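Local coordinates for ancylostoma secreted protein 1 (Necator americanus, PDB 3NT8) that is a secreted two-CAP-domain protein of a human hookworm, probably associated with the transition of infective larvae to parasitism, at residues A[72-78]-A[157-162]; A[96-100]-A[313-317]; A[150-154]-A[177-182]. All blocks are in the same frame, centred on the assembly; numbering follows the deposited sequence.

Interaction 1: A[72-78]-A[157-162]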
loop_
_atom_site.group_PDB
_atom_site.type_symbol
_atom_site.label_atom_id
_atom_site.label_comp_id
_atom_site.label_asym_id
_atom_site.label_seq_id
_atom_site.Cartn_x
_atom_site.Cartn_y
_atom_site.Cartn_z
ATOM N N LEU A 72 7.437 5.327 -14.424
ATOM C CA LEU A 72 7.934 3.949 -14.443
ATOM C C LEU A 72 9.274 3.839 -15.127
ATOM O O LEU A 72 9.530 4.525 -16.120
ATOM C CB LEU A 72 6.881 3.022 -15.153
ATOM C CG LEU A 72 5.443 3.063 -14.569
ATOM C CD1 LEU A 72 4.403 2.077 -15.218
ATOM C CD2 LEU A 72 5.527 2.757 -13.084
ATOM N N SER A 73 10.135 2.980 -14.603
ATOM C CA SER A 73 11.346 2.541 -15.297
ATOM C C SER A 73 11.183 1.106 -15.693
ATOM O O SER A 73 10.519 0.314 -14.990
ATOM C CB SER A 73 12.528 2.628 -14.355
ATOM O OG SER A 73 12.625 3.964 -13.934
ATOM N N TRP A 74 11.760 0.745 -16.825
ATOM C CA TRP A 74 11.774 -0.683 -17.226
ATOM C C TRP A 74 12.599 -1.629 -16.334
ATOM O O TRP A 74 13.681 -1.279 -15.876
ATOM C CB TRP A 74 12.238 -0.787 -18.691
ATOM C CG TRP A 74 11.944 -2.094 -19.321
ATOM C CD1 TRP A 74 12.792 -3.183 -19.404
ATOM C CD2 TRP A 74 10.738 -2.467 -19.981
ATOM N NE1 TRP A 74 12.171 -4.195 -20.060
ATOM C CE2 TRP A 74 10.920 -3.780 -20.452
ATOM C CE3 TRP A 74 9.509 -1.802 -20.233
ATOM C CZ2 TRP A 74 9.925 -4.475 -21.138
ATOM C CZ3 TRP A 74 8.503 -2.488 -20.914
ATOM C CH2 TRP A 74 8.730 -3.812 -21.374
ATOM N N ASP A 75 12.130 -2.855 -16.109
ATOM C CA ASP A 75 12.945 -3.759 -15.323
ATOM C C ASP A 75 13.203 -5.070 -16.068
ATOM O O ASP A 75 12.253 -5.774 -16.408
ATOM C CB ASP A 75 12.321 -3.956 -13.932
ATOM C CG ASP A 75 13.187 -4.809 -13.017
ATOM O OD1 ASP A 75 13.868 -4.249 -12.150
ATOM O OD2 ASP A 75 13.180 -6.046 -13.161
ATOM N N CYS A 76 14.468 -5.415 -16.336
ATOM C CA CYS A 76 14.736 -6.562 -17.225
ATOM C C CYS A 76 14.334 -7.892 -16.599
ATOM O O CYS A 76 13.858 -8.795 -17.300
ATOM C CB CYS A 76 16.156 -6.613 -17.743
ATOM S SG CYS A 76 16.616 -5.161 -18.737
ATOM N N ALA A 77 14.529 -7.980 -15.286
ATOM C CA ALA A 77 14.300 -9.141 -14.498
ATOM C C ALA A 77 12.820 -9.363 -14.430
ATOM O O ALA A 77 12.347 -10.516 -14.506
ATOM C CB ALA A 77 14.880 -8.934 -13.093
ATOM N N MET A 78 12.053 -8.272 -14.280
ATOM C CA MET A 78 10.581 -8.381 -14.287
ATOM C C MET A 78 10.093 -8.851 -15.637
ATOM O O MET A 78 9.309 -9.792 -15.683
ATOM C CB MET A 78 9.877 -7.082 -13.867
ATOM C CG MET A 78 9.816 -6.973 -12.359
ATOM S SD MET A 78 9.450 -5.316 -11.906
ATOM C CE MET A 78 7.771 -5.245 -12.512
ATOM N N THR A 157 3.743 2.952 -7.798
ATOM C CA THR A 157 4.497 2.027 -8.697
ATOM C C THR A 157 5.658 2.754 -9.349
ATOM O O THR A 157 5.511 3.870 -9.795
ATOM C CB THR A 157 3.570 1.441 -9.774
ATOM O OG1 THR A 157 2.507 0.764 -9.086
ATOM C CG2 THR A 157 4.269 0.436 -10.641
ATOM N N THR A 158 6.807 2.108 -9.399
ATOM C CA THR A 158 7.994 2.663 -10.015
ATOM C C THR A 158 8.585 1.738 -11.110
ATOM O O THR A 158 9.382 2.191 -11.944
ATOM C CB THR A 158 9.086 2.851 -8.939
ATOM O OG1 THR A 158 9.317 1.592 -8.288
ATOM C CG2 THR A 158 8.645 3.918 -7.889
ATOM N N LYS A 159 8.241 0.442 -11.087
ATOM C CA LYS A 159 8.870 -0.500 -12.045
ATOM C C LYS A 159 7.865 -1.241 -12.930
ATOM O O LYS A 159 6.773 -1.623 -12.477
ATOM C CB LYS A 159 9.764 -1.507 -11.339
ATOM C CG LYS A 159 11.136 -0.981 -10.906
ATOM C CD LYS A 159 12.184 -2.085 -10.586
ATOM C CE LYS A 159 12.074 -2.708 -9.209
ATOM N NZ LYS A 159 12.529 -1.813 -8.088
ATOM N N LEU A 160 8.254 -1.456 -14.189
ATOM C CA LEU A 160 7.373 -2.020 -15.204
ATOM C C LEU A 160 8.077 -3.178 -15.928
ATOM O O LEU A 160 9.267 -3.063 -16.233
ATOM C CB LEU A 160 7.014 -0.948 -16.247
ATOM C CG LEU A 160 6.143 -1.443 -17.404
ATOM C CD1 LEU A 160 4.815 -1.901 -16.903
ATOM C CD2 LEU A 160 5.977 -0.426 -18.560
ATOM N N GLY A 161 7.347 -4.264 -16.217
ATOM C CA GLY A 161 7.882 -5.348 -17.056
ATOM C C GLY A 161 6.809 -5.931 -17.952
ATOM O O GLY A 161 5.788 -6.431 -17.457
ATOM N N CYS A 162 7.012 -5.853 -19.267
ATOM C CA CYS A 162 5.996 -6.394 -20.183
ATOM C C CYS A 162 6.641 -7.338 -21.233
ATOM O O CYS A 162 7.845 -7.193 -21.530
ATOM C CB CYS A 162 5.189 -5.289 -20.895
ATOM S SG CYS A 162 4.525 -3.894 -19.971
HETATM O O HOH W 1 11.725 3.865 -11.216
#
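This is the parallel edge of the mixed four-stranded sheet in the N-terminal CAP domain: the short strand 73-74 runs alongside the start of strand 159-167, its neighbour in the sheet. Leu-72 leads in, its CB 4.1 Å from Leu-160 CB and its CD2 3.6 Å from Thr-157 CG2. Ser-73 pairs with Lys-159, and its backbone bonds to the residues flanking that partner, as parallel strands do: Ser-73 N gives to Thr-158 O (2.9 Å) and Ser-73 O takes from Leu-160 N (3.0 Å). A water joins Ser-73 OG to Thr-158 O. Trp-74 turns its ring to Leu-160 and Cys-162, on the side where helix 34-52 packs. Asp-75 N closes the pairing on Leu-160 O (2.9 Å), then its carboxylate N-caps helix 76-85 through Met-78 N. Cys-76 faces away, disulfide-bonded to Cys-27. Met-78 can come back over the strand at Gly-161, where a CB would fall 2.8 Å from Met-78 CB. Met-78 SD sits 3.9 Å from Lys-159 CB.

Interaction 2: A[96-100]-A[313-317]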
loop_
_atom_site.group_PDB
_atom_site.type_symbol
_atom_site.label_atom_id
_atom_site.label_comp_id
_atom_site.label_asym_id
_atom_site.label_seq_id
_atom_site.Cartn_x
_atom_site.Cartn_y
_atom_site.Cartn_z
ATOM N N ILE A 96 3.558 -14.613 -10.420
ATOM C CA ILE A 96 4.904 -14.057 -10.152
ATOM C C ILE A 96 5.011 -13.272 -8.830
ATOM O O ILE A 96 4.089 -12.480 -8.475
ATOM C CB ILE A 96 5.412 -13.163 -11.333
ATOM C CG1 ILE A 96 5.463 -13.986 -12.635
ATOM C CG2 ILE A 96 6.799 -12.529 -11.011
ATOM C CD1 ILE A 96 5.332 -13.161 -13.866
ATOM N N GLN A 97 6.150 -13.452 -8.140
ATOM C CA GLN A 97 6.337 -12.829 -6.822
ATOM C C GLN A 97 6.554 -11.328 -6.876
ATOM O O GLN A 97 7.219 -10.824 -7.794
ATOM C CB GLN A 97 7.439 -13.502 -5.993
ATOM C CG GLN A 97 8.826 -13.579 -6.605
ATOM C CD GLN A 97 9.598 -14.837 -6.121
ATOM O OE1 GLN A 97 9.058 -15.690 -5.387
ATOM N NE2 GLN A 97 10.858 -14.953 -6.543
ATOM N N GLY A 98 5.966 -10.623 -5.903
ATOM C CA GLY A 98 6.231 -9.202 -5.708
ATOM C C GLY A 98 5.501 -8.225 -6.621
ATOM O O GLY A 98 5.732 -7.010 -6.542
ATOM N N VAL A 99 4.603 -8.728 -7.474
ATOM C CA VAL A 99 4.046 -7.895 -8.542
ATOM C C VAL A 99 2.550 -8.105 -8.790
ATOM O O VAL A 99 2.000 -9.179 -8.487
ATOM C CB VAL A 99 4.813 -8.108 -9.888
ATOM C CG1 VAL A 99 6.283 -7.545 -9.787
ATOM C CG2 VAL A 99 4.761 -9.625 -10.308
ATOM N N ALA A 100 1.922 -7.063 -9.347
ATOM C CA ALA A 100 0.573 -7.177 -9.877
ATOM C C ALA A 100 0.666 -7.445 -11.407
ATOM O O ALA A 100 1.645 -7.125 -12.038
ATOM C CB ALA A 100 -0.185 -5.907 -9.578
ATOM N N VAL A 313 0.007 -11.426 -2.881
ATOM C CA VAL A 313 1.342 -11.123 -3.504
ATOM C C VAL A 313 2.519 -11.701 -2.733
ATOM O O VAL A 313 2.705 -11.340 -1.576
ATOM C CB VAL A 313 1.628 -9.592 -3.670
ATOM C CG1 VAL A 313 2.906 -9.363 -4.402
ATOM C CG2 VAL A 313 0.484 -8.893 -4.370
ATOM N N LEU A 314 3.340 -12.527 -3.371
ATOM C CA LEU A 314 4.420 -13.205 -2.673
ATOM C C LEU A 314 5.641 -12.367 -2.641
ATOM O O LEU A 314 5.888 -11.618 -3.556
ATOM C CB LEU A 314 4.752 -14.565 -3.280
ATOM C CG LEU A 314 3.799 -15.713 -2.980
ATOM C CD1 LEU A 314 2.611 -15.686 -3.904
ATOM C CD2 LEU A 314 4.589 -17.011 -3.170
ATOM N N LYS A 315 6.386 -12.462 -1.553
ATOM C CA LYS A 315 7.628 -11.698 -1.381
ATOM C C LYS A 315 7.437 -10.178 -1.579
ATOM O O LYS A 315 8.328 -9.452 -2.087
ATOM C CB LYS A 315 8.775 -12.289 -2.240
ATOM C CG LYS A 315 9.166 -13.742 -1.858
ATOM C CD LYS A 315 10.558 -14.074 -2.357
ATOM C CE LYS A 315 11.017 -15.488 -1.946
ATOM N NZ LYS A 315 12.167 -15.991 -2.812
ATOM N N PHE A 316 6.287 -9.683 -1.101
ATOM C CA PHE A 316 5.910 -8.271 -1.305
ATOM C C PHE A 316 6.848 -7.347 -0.575
ATOM O O PHE A 316 7.202 -7.593 0.574
ATOM C CB PHE A 316 4.451 -8.023 -0.916
ATOM C CG PHE A 316 3.919 -6.715 -1.369
ATOM C CD1 PHE A 316 3.936 -6.355 -2.710
ATOM C CD2 PHE A 316 3.342 -5.836 -0.449
ATOM C CE1 PHE A 316 3.387 -5.119 -3.112
ATOM C CE2 PHE A 316 2.813 -4.602 -0.844
ATOM C CZ PHE A 316 2.829 -4.246 -2.180
ATOM N N ASP A 317 7.293 -6.294 -1.241
ATOM C CA ASP A 317 8.228 -5.381 -0.613
ATOM C C ASP A 317 7.827 -5.114 0.863
ATOM O O ASP A 317 6.705 -4.732 1.133
ATOM C CB ASP A 317 8.238 -4.059 -1.369
ATOM C CG ASP A 317 9.246 -3.104 -0.826
ATOM O OD1 ASP A 317 10.365 -3.043 -1.367
ATOM O OD2 ASP A 317 8.951 -2.426 0.170
HETATM O O HOH W 2 2.386 -13.499 -6.451
#
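Gln-97 CB lies 4.0 Å from Leu-314 CB, and chi1 at p carries the rest of the Gln-97 side chain out toward Lys-315, where Gln-97 OE1 lies 3.7 Å from CD of that lysine. Lys-315 is extended from chi2 onward, so its aliphatic shaft runs beside Gln-97. Val-313, with chi1 at t, places CG1 3.6 Å from both Gly-98 CA and Val-99 N. The two loops belong to different CAP domains: 96-100 leads into strand 100-107 of the first, and 313-317 precedes helix 318-330 of the second, so this is a point where the domains touch. On the first side the chain makes a type II turn from Ile-96 to Val-99; the positive phi of Gly-98 fits the third position of such a turn, a place where glycine is common. Gly-98 N makes a weak hydrogen bond to Leu-314 O (2.6 Å). Phe-316, chi1 at t, presents its ring edge to Gly-98 O, 4.3 Å from CD1, and also touches Val-180. Water 2 donates to Ile-96 O and accepts weakly from Leu-314 N.

Interaction 3: A[150-154]-A[177-182]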
loop_
_atom_site.group_PDB
_atom_site.type_symbol
_atom_site.label_atom_id
_atom_site.label_comp_id
_atom_site.label_asym_id
_atom_site.label_seq_id
_atom_site.Cartn_x
_atom_site.Cartn_y
_atom_site.Cartn_z
ATOM N N SER A 150 -6.138 0.412 -12.706
ATOM C CA SER A 150 -5.489 0.606 -11.402
ATOM C C SER A 150 -4.007 0.254 -11.355
ATOM O O SER A 150 -3.220 1.039 -10.807
ATOM C CB SER A 150 -6.272 -0.089 -10.275
ATOM O OG SER A 150 -6.072 -1.495 -10.215
ATOM N N ASN A 151 -3.614 -0.866 -11.984
ATOM C CA ASN A 151 -2.210 -1.233 -12.152
ATOM C C ASN A 151 -1.438 -0.275 -13.020
ATOM O O ASN A 151 -0.296 0.010 -12.728
ATOM C CB ASN A 151 -1.981 -2.691 -12.673
ATOM C CG ASN A 151 -2.641 -3.728 -11.779
ATOM O OD1 ASN A 151 -2.536 -3.624 -10.577
ATOM N ND2 ASN A 151 -3.387 -4.678 -12.372
ATOM N N MET A 152 -2.074 0.255 -14.049
ATOM C CA MET A 152 -1.380 1.181 -14.963
ATOM C C MET A 152 -1.104 2.534 -14.305
ATOM O O MET A 152 -0.060 3.132 -14.560
ATOM C CB MET A 152 -2.168 1.370 -16.257
ATOM C CG MET A 152 -2.357 0.107 -17.045
ATOM S SD MET A 152 -2.962 0.343 -18.764
ATOM C CE MET A 152 -1.668 1.406 -19.463
ATOM N N VAL A 153 -2.026 2.989 -13.460
ATOM C CA VAL A 153 -2.075 4.367 -12.989
ATOM C C VAL A 153 -1.514 4.508 -11.588
ATOM O O VAL A 153 -1.225 5.652 -11.148
ATOM C CB VAL A 153 -3.543 4.972 -13.103
ATOM C CG1 VAL A 153 -4.356 4.629 -11.915
ATOM C CG2 VAL A 153 -3.534 6.457 -13.214
ATOM N N TYR A 154 -1.340 3.385 -10.869
ATOM C CA TYR A 154 -1.048 3.460 -9.452
ATOM C C TYR A 154 0.180 4.272 -9.117
ATOM O O TYR A 154 1.280 3.921 -9.484
ATOM C CB TYR A 154 -0.953 2.045 -8.832
ATOM C CG TYR A 154 -0.916 2.056 -7.317
ATOM C CD1 TYR A 154 -1.991 2.573 -6.581
ATOM C CD2 TYR A 154 0.191 1.567 -6.625
ATOM C CE1 TYR A 154 -1.956 2.599 -5.153
ATOM C CE2 TYR A 154 0.219 1.565 -5.262
ATOM C CZ TYR A 154 -0.840 2.099 -4.527
ATOM O OH TYR A 154 -0.744 2.070 -3.161
ATOM N N TYR A 177 3.779 -5.295 -12.525
ATOM C CA TYR A 177 4.030 -3.977 -11.899
ATOM C C TYR A 177 4.425 -4.205 -10.474
ATOM O O TYR A 177 3.821 -5.030 -9.822
ATOM C CB TYR A 177 2.743 -3.121 -11.894
ATOM C CG TYR A 177 2.116 -2.949 -13.236
ATOM C CD1 TYR A 177 2.273 -1.751 -13.961
ATOM C CD2 TYR A 177 1.299 -3.920 -13.760
ATOM C CE1 TYR A 177 1.648 -1.592 -15.169
ATOM C CE2 TYR A 177 0.674 -3.741 -14.971
ATOM C CZ TYR A 177 0.843 -2.574 -15.666
ATOM O OH TYR A 177 0.290 -2.396 -16.887
ATOM N N ASN A 178 5.416 -3.477 -9.973
ATOM C CA ASN A 178 5.861 -3.643 -8.617
ATOM C C ASN A 178 4.976 -2.908 -7.569
ATOM O O ASN A 178 5.440 -2.633 -6.446
ATOM C CB ASN A 178 7.321 -3.194 -8.458
ATOM C CG ASN A 178 7.500 -1.656 -8.594
ATOM O OD1 ASN A 178 6.663 -0.971 -9.195
ATOM N ND2 ASN A 178 8.610 -1.126 -8.051
ATOM N N GLY A 179 3.741 -2.574 -7.942
ATOM C CA GLY A 179 2.808 -1.992 -6.986
ATOM C C GLY A 179 1.439 -2.587 -7.255
ATOM O O GLY A 179 1.125 -2.981 -8.407
ATOM N N VAL A 180 0.621 -2.603 -6.206
ATOM C CA VAL A 180 -0.722 -3.135 -6.263
ATOM C C VAL A 180 -1.797 -2.000 -6.237
ATOM O O VAL A 180 -1.910 -1.251 -5.250
ATOM C CB VAL A 180 -0.904 -4.176 -5.098
ATOM C CG1 VAL A 180 -2.306 -4.771 -5.112
ATOM C CG2 VAL A 180 0.182 -5.285 -5.238
ATOM N N GLY A 181 -2.595 -1.879 -7.301
ATOM C CA GLY A 181 -3.604 -0.806 -7.379
ATOM C C GLY A 181 -5.044 -1.249 -7.193
ATOM O O GLY A 181 -5.962 -0.412 -7.134
ATOM N N TYR A 182 -5.249 -2.561 -7.090
ATOM C CA TYR A 182 -6.566 -3.121 -6.894
ATOM C C TYR A 182 -6.976 -3.408 -5.409
ATOM O O TYR A 182 -7.802 -4.301 -5.133
ATOM C CB TYR A 182 -6.718 -4.344 -7.781
ATOM C CG TYR A 182 -5.573 -5.322 -7.669
ATOM C CD1 TYR A 182 -5.553 -6.237 -6.619
ATOM C CD2 TYR A 182 -4.526 -5.352 -8.606
ATOM C CE1 TYR A 182 -4.526 -7.137 -6.480
ATOM C CE2 TYR A 182 -3.474 -6.284 -8.491
ATOM C CZ TYR A 182 -3.499 -7.178 -7.411
ATOM O OH TYR A 182 -2.503 -8.117 -7.172
HETATM O O HOH W 3 0.560 -0.649 -10.263
#
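No direct hydrogen bond joins the end of helix 147-153 to the 177-182 segment; rings and close backbone fit do most of the work. Two CH-pi contacts stand out: Asn-151 CB lies 3.9 Å from the centroid of the Tyr-177 ring, and Gly-181 CA lies 4.2 Å from that of Tyr-154, each over the ring face. Val-180 O also sits over the Tyr-154 face, 3.5 Å from CE2 of that tyrosine. Tight van der Waals packing comes next. Gly-181 passes so near the helix that a CB would fall 2.4 Å from Ser-150 O, while Gly-181 O itself is 3.2 Å from Ser-150 CB. The polar link is water 3, which donates to Asn-151 O (2.7 Å) and Gly-179 O (3.0 Å). Asn-151 OD1 is buried without a hydrogen-bond partner, 3.3 Å from Tyr-182 CD2, whereas ND2 of the same side chain bonds to Asn-102. In the first CAP domain, the contact thus packs the helix end against the chain leaving strand 170-177: Met-152 reaches helices 34-52 and 119-127, Tyr-177 OH bonds to His-44 of helix 34-52, and Asn-151 rests on Ala-100 of strand 100-107.

Interactions 1 and 3 belong to the first CAP domain, whereas interaction 2 joins it to the second; their centres lie about 12 to 13 Å apart. Asn-178 ties the first pair together, with probable hydrogen bonds from Asn-178 ND2 to Thr-158 OG1 and from Lys-159 N to Asn-178 OD1, both 2.8 Å. Sheet pairing connects interactions 2 and 3, where Ala-100 N lies 2.8 Å from Tyr-177 O. Interactions 1 and 2 meet by packing, Met-78 CE on Val-99 CG1 at 3.9 Å. The first domain's sheet thus runs from the 72-78 edge to the strand that begins at Ala-100, next to the domain contact, while Val-180 of interaction 3 touches Val-313 and Phe-316 of the second domain.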